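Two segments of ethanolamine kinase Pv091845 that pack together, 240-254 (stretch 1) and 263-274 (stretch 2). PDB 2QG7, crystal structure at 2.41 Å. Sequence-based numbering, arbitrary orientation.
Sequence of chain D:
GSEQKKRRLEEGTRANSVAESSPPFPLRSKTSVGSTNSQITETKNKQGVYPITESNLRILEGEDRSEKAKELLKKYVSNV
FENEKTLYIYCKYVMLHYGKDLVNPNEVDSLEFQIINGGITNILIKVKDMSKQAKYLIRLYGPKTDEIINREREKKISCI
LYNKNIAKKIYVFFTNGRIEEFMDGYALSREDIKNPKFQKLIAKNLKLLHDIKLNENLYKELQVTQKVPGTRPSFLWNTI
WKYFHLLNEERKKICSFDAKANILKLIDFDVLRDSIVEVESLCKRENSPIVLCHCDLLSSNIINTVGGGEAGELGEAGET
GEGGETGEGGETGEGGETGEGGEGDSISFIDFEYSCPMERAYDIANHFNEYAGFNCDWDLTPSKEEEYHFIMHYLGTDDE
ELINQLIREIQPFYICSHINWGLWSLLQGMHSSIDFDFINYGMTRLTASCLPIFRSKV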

# COMPACT_ATOMS: atom_id res chain seq x y z
N ILE D 240 -10.08 -20.33 6.58
CA ILE D 240 -8.78 -19.72 6.90
C ILE D 240 -7.63 -20.73 6.84
O ILE D 240 -6.60 -20.45 6.25
CB ILE D 240 -8.79 -18.97 8.26
CG1 ILE D 240 -9.82 -17.85 8.24
CG2 ILE D 240 -7.41 -18.38 8.57
CD1 ILE D 240 -9.90 -17.09 9.55
N TRP D 241 -7.82 -21.89 7.46
CA TRP D 241 -6.82 -22.98 7.38
C TRP D 241 -6.66 -23.54 5.98
O TRP D 241 -5.57 -23.98 5.63
CB TRP D 241 -7.11 -24.12 8.37
CG TRP D 241 -6.82 -23.73 9.80
CD1 TRP D 241 -7.72 -23.54 10.80
CD2 TRP D 241 -5.53 -23.46 10.36
NE1 TRP D 241 -7.08 -23.18 11.96
CE2 TRP D 241 -5.74 -23.11 11.72
CE3 TRP D 241 -4.22 -23.46 9.86
CZ2 TRP D 241 -4.67 -22.78 12.59
CZ3 TRP D 241 -3.17 -23.13 10.73
CH2 TRP D 241 -3.40 -22.80 12.07
N LYS D 242 -7.73 -23.51 5.18
CA LYS D 242 -7.62 -23.99 3.80
C LYS D 242 -6.67 -23.07 3.03
O LYS D 242 -5.83 -23.54 2.27
CB LYS D 242 -9.01 -23.99 3.17
CG LYS D 242 -9.14 -24.61 1.74
CD LYS D 242 -10.33 -23.82 0.98
CE LYS D 242 -10.53 -24.42 -0.47
NZ LYS D 242 -11.68 -23.74 -1.22
N TYR D 243 -6.82 -21.76 3.20
CA TYR D 243 -5.95 -20.80 2.53
C TYR D 243 -4.47 -20.96 2.99
O TYR D 243 -3.56 -20.92 2.18
CB TYR D 243 -6.42 -19.37 2.78
CG TYR D 243 -7.78 -18.96 2.28
CD1 TYR D 243 -8.39 -19.60 1.19
CD2 TYR D 243 -8.46 -17.92 2.89
CE1 TYR D 243 -9.66 -19.19 0.71
CE2 TYR D 243 -9.70 -17.50 2.44
CZ TYR D 243 -10.30 -18.13 1.34
OH TYR D 243 -11.54 -17.70 0.91
N PHE D 244 -4.28 -21.18 4.29
CA PHE D 244 -2.98 -21.33 4.88
C PHE D 244 -2.28 -22.52 4.25
O PHE D 244 -1.14 -22.38 3.78
CB PHE D 244 -3.10 -21.52 6.38
CG PHE D 244 -1.77 -21.72 7.07
CD1 PHE D 244 -1.03 -20.62 7.53
CD2 PHE D 244 -1.25 -23.01 7.26
CE1 PHE D 244 0.21 -20.81 8.15
CE2 PHE D 244 -0.02 -23.21 7.88
CZ PHE D 244 0.71 -22.13 8.32
N HIS D 245 -2.96 -23.66 4.22
CA HIS D 245 -2.40 -24.92 3.70
C HIS D 245 -2.11 -24.89 2.19
O HIS D 245 -1.14 -25.46 1.74
CB HIS D 245 -3.26 -26.15 4.08
CG HIS D 245 -3.25 -26.47 5.56
ND1 HIS D 245 -2.11 -26.83 6.25
CD2 HIS D 245 -4.26 -26.49 6.47
CE1 HIS D 245 -2.41 -27.05 7.52
NE2 HIS D 245 -3.70 -26.83 7.68
N LEU D 246 -2.95 -24.22 1.41
CA LEU D 246 -2.69 -24.07 -0.01
C LEU D 246 -1.49 -23.15 -0.29
O LEU D 246 -0.73 -23.36 -1.26
CB LEU D 246 -3.94 -23.55 -0.71
CG LEU D 246 -5.13 -24.51 -0.93
CD1 LEU D 246 -6.41 -23.73 -1.28
CD2 LEU D 246 -4.82 -25.52 -2.05
N LEU D 247 -1.28 -22.17 0.58
CA LEU D 247 -0.17 -21.26 0.44
C LEU D 247 1.10 -21.86 0.98
O LEU D 247 2.17 -21.63 0.42
CB LEU D 247 -0.45 -19.93 1.11
CG LEU D 247 -1.35 -18.95 0.36
CD1 LEU D 247 -1.62 -17.73 1.21
CD2 LEU D 247 -0.74 -18.55 -0.97
N ASN D 248 1.00 -22.62 2.06
CA ASN D 248 2.19 -23.25 2.67
C ASN D 248 2.78 -24.37 1.79
O ASN D 248 3.98 -24.54 1.73
CB ASN D 248 1.87 -23.80 4.05
CG ASN D 248 3.10 -24.14 4.86
OD1 ASN D 248 3.18 -25.22 5.47
ND2 ASN D 248 4.05 -23.23 4.92
N GLU D 249 1.92 -25.11 1.12
CA GLU D 249 2.37 -26.15 0.20
C GLU D 249 2.91 -25.52 -1.08
O GLU D 249 3.70 -26.14 -1.80
CB GLU D 249 1.24 -27.18 -0.08
CG GLU D 249 0.95 -28.12 1.09
CD GLU D 249 -0.50 -28.72 1.06
OE1 GLU D 249 -0.86 -29.33 0.02
OE2 GLU D 249 -1.27 -28.58 2.08
N GLU D 250 2.50 -24.29 -1.37
CA GLU D 250 3.09 -23.55 -2.48
C GLU D 250 4.46 -22.91 -2.08
O GLU D 250 5.40 -22.88 -2.88
CB GLU D 250 2.10 -22.49 -3.00
CG GLU D 250 2.56 -21.73 -4.22
CD GLU D 250 2.47 -22.54 -5.51
OE1 GLU D 250 1.79 -23.59 -5.51
OE2 GLU D 250 3.06 -22.13 -6.54
N ARG D 251 4.54 -22.43 -0.84
CA ARG D 251 5.75 -21.84 -0.28
C ARG D 251 6.89 -22.86 -0.24
O ARG D 251 8.05 -22.50 -0.28
CB ARG D 251 5.47 -21.38 1.15
CG ARG D 251 6.44 -20.39 1.70
CD ARG D 251 6.58 -20.43 3.22
NE ARG D 251 7.71 -19.57 3.58
CZ ARG D 251 8.38 -19.55 4.74
NH1 ARG D 251 8.05 -20.35 5.76
NH2 ARG D 251 9.39 -18.69 4.88
N LYS D 252 6.52 -24.14 -0.16
CA LYS D 252 7.47 -25.23 -0.03
C LYS D 252 8.26 -25.50 -1.32
O LYS D 252 9.42 -25.91 -1.25
CB LYS D 252 6.75 -26.51 0.42
CG LYS D 252 6.49 -26.58 1.92
CD LYS D 252 6.01 -28.00 2.29
CE LYS D 252 5.86 -28.19 3.79
NZ LYS D 252 4.68 -27.46 4.35
N LYS D 253 7.63 -25.29 -2.47
CA LYS D 253 8.29 -25.46 -3.77
C LYS D 253 9.46 -24.50 -3.93
O LYS D 253 9.38 -23.31 -3.56
CB LYS D 253 7.30 -25.22 -4.90
CG LYS D 253 6.17 -26.24 -4.90
CD LYS D 253 5.11 -25.91 -5.91
CE LYS D 253 3.94 -26.86 -5.73
NZ LYS D 253 2.77 -26.44 -6.59
N ILE D 254 10.56 -25.02 -4.45
CA ILE D 254 11.67 -24.17 -4.85
C ILE D 254 11.32 -23.64 -6.24
O ILE D 254 10.98 -24.40 -7.14
CB ILE D 254 13.08 -24.88 -4.76
CG1 ILE D 254 14.18 -24.01 -5.41
CG2 ILE D 254 13.04 -26.28 -5.37
CD1 ILE D 254 15.58 -24.25 -4.82
N ILE D 263 7.12 -13.99 -2.74
CA ILE D 263 6.51 -13.19 -1.65
C ILE D 263 6.14 -14.06 -0.44
O ILE D 263 6.18 -13.61 0.71
CB ILE D 263 5.27 -12.36 -2.16
CG1 ILE D 263 4.81 -11.34 -1.10
CG2 ILE D 263 4.11 -13.28 -2.65
CD1 ILE D 263 5.98 -10.48 -0.49
N LEU D 264 5.82 -15.33 -0.68
CA LEU D 264 5.43 -16.22 0.38
C LEU D 264 6.59 -16.58 1.28
O LEU D 264 6.41 -16.84 2.47
CB LEU D 264 4.81 -17.51 -0.20
CG LEU D 264 3.65 -17.39 -1.19
CD1 LEU D 264 3.14 -18.77 -1.46
CD2 LEU D 264 2.51 -16.47 -0.71
N LYS D 265 7.78 -16.63 0.70
CA LYS D 265 8.99 -17.03 1.39
C LYS D 265 9.45 -15.99 2.37
O LYS D 265 10.04 -16.30 3.37
CB LYS D 265 10.07 -17.35 0.36
CG LYS D 265 9.65 -18.56 -0.51
CD LYS D 265 10.73 -19.04 -1.46
CE LYS D 265 10.31 -20.32 -2.19
NZ LYS D 265 11.47 -20.79 -3.08
N LEU D 266 9.12 -14.75 2.10
CA LEU D 266 9.40 -13.66 3.02
C LEU D 266 8.52 -13.70 4.32
O LEU D 266 8.86 -13.07 5.33
CB LEU D 266 9.23 -12.34 2.26
CG LEU D 266 9.66 -11.03 2.95
CD1 LEU D 266 11.21 -10.98 3.23
CD2 LEU D 266 9.22 -9.86 2.07
N ILE D 267 7.41 -14.45 4.27
CA ILE D 267 6.51 -14.57 5.40
C ILE D 267 6.90 -15.78 6.23
O ILE D 267 7.06 -16.87 5.68
CB ILE D 267 5.00 -14.72 4.96
CG1 ILE D 267 4.55 -13.53 4.10
CG2 ILE D 267 4.09 -14.80 6.20
CD1 ILE D 267 3.42 -13.86 3.17
N ASP D 268 7.04 -15.59 7.55
CA ASP D 268 7.31 -16.73 8.45
C ASP D 268 6.01 -17.48 8.73
O ASP D 268 5.14 -17.00 9.47
CB ASP D 268 7.96 -16.27 9.76
CG ASP D 268 8.62 -17.41 10.54
OD1 ASP D 268 8.42 -18.59 10.19
OD2 ASP D 268 9.35 -17.14 11.51
N PHE D 269 5.85 -18.62 8.07
CA PHE D 269 4.61 -19.38 8.15
C PHE D 269 4.39 -20.07 9.50
O PHE D 269 3.24 -20.32 9.86
CB PHE D 269 4.48 -20.36 6.99
CG PHE D 269 3.67 -19.83 5.82
CD1 PHE D 269 4.09 -18.70 5.10
CD2 PHE D 269 2.50 -20.47 5.43
CE1 PHE D 269 3.36 -18.21 4.02
CE2 PHE D 269 1.74 -19.99 4.37
CZ PHE D 269 2.16 -18.87 3.64
N ASP D 270 5.46 -20.34 10.25
CA ASP D 270 5.35 -20.89 11.59
C ASP D 270 4.73 -19.89 12.54
O ASP D 270 3.92 -20.25 13.40
CB ASP D 270 6.72 -21.34 12.12
CG ASP D 270 7.33 -22.48 11.30
OD1 ASP D 270 6.68 -23.54 11.16
OD2 ASP D 270 8.46 -22.32 10.77
N VAL D 271 5.13 -18.62 12.39
CA VAL D 271 4.56 -17.51 13.16
C VAL D 271 3.13 -17.18 12.68
O VAL D 271 2.28 -16.73 13.48
CB VAL D 271 5.48 -16.24 13.09
CG1 VAL D 271 4.86 -15.05 13.78
CG2 VAL D 271 6.86 -16.56 13.70
N LEU D 272 2.89 -17.38 11.39
CA LEU D 272 1.57 -17.21 10.86
C LEU D 272 0.64 -18.29 11.43
O LEU D 272 -0.48 -17.97 11.86
CB LEU D 272 1.61 -17.22 9.32
CG LEU D 272 0.29 -17.03 8.54
CD1 LEU D 272 -0.41 -15.68 8.84
CD2 LEU D 272 0.53 -17.20 7.06
N ARG D 273 1.10 -19.55 11.42
CA ARG D 273 0.39 -20.68 12.03
C ARG D 273 0.04 -20.41 13.47
O ARG D 273 -1.07 -20.67 13.88
CB ARG D 273 1.22 -21.96 11.96
CG ARG D 273 0.44 -23.25 12.24
CD ARG D 273 1.32 -24.51 12.14
NE ARG D 273 1.87 -24.78 10.80
CZ ARG D 273 3.14 -24.51 10.45
NH1 ARG D 273 3.58 -24.77 9.22
NH2 ARG D 273 3.98 -23.96 11.33
N ASP D 274 0.97 -19.86 14.22
CA ASP D 274 0.74 -19.48 15.61
C ASP D 274 -0.26 -18.36 15.78
O ASP D 274 -1.01 -18.32 16.76
CB ASP D 274 2.06 -19.02 16.25
CG ASP D 274 3.03 -20.17 16.54
OD1 ASP D 274 2.67 -21.34 16.28
OD2 ASP D 274 4.15 -19.89 17.03
O HOH W 1 8.41 -20.78 8.37

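The first helix, which enters from earlier in the chain, runs nearly antiparallel to the helix of residues 269-274, their directions differing by 172° and their axes approaching to 11.6 Å. Because the two run antiparallel, Phe 244 lies beside Arg 273 and Asn 248 beside Phe 269; ahead of the second helix, Leu 264 lies beside Arg 251, their CA atoms 5.7 Å apart, the shortest of these spacings. Together the stretches bury 745 Å².

Arg 251 covers the most surface. Its extended side chain reaches the turn that precedes the second helix, where backbone carbonyls offer acceptors to its guanidinium. NH2 of Arg 251 donates to O of Lys 265 at 2.9 Å, near the guanidinium plane, while O of Ile 267 lies over one face of the group and is not hydrogen-bonded to it. NH1 of Arg 251 donates to the O atom of water 1, 2.7 Å away, which in turn donates to Asp 268 OD1 and Asp 270 OD2, linking the cation to two carboxylates. Asp 268 also caps the second helix through a weak bond from Asp 270 N. The aliphatic part of Arg 251 is used as well, its CD lying 3.6 Å from CD1 of Phe 269.

Phe 269 points toward the first helix as a knob among Phe 244, Leu 247, Asn 248 and Arg 251. Leu 247 CB meets the ring edge at CZ of Phe 269 (3.8 Å), and Leu 247 CD2 also packs against Leu 264 CD2 at 3.9 Å.

Phe 244 meets Phe 269 obliquely, with ring planes at 41° and centroids 5.2 Å apart. Its edge receives Leu 272, CD1 of Phe 244 lying 3.8 Å from CD2 of Leu 272. Its CZ lies over one face of the Arg 273 guanidinium, which a salt bridge from Arg 273 NH2 to Asp 270 OD1 (2.7 Å) anchors within its own helix.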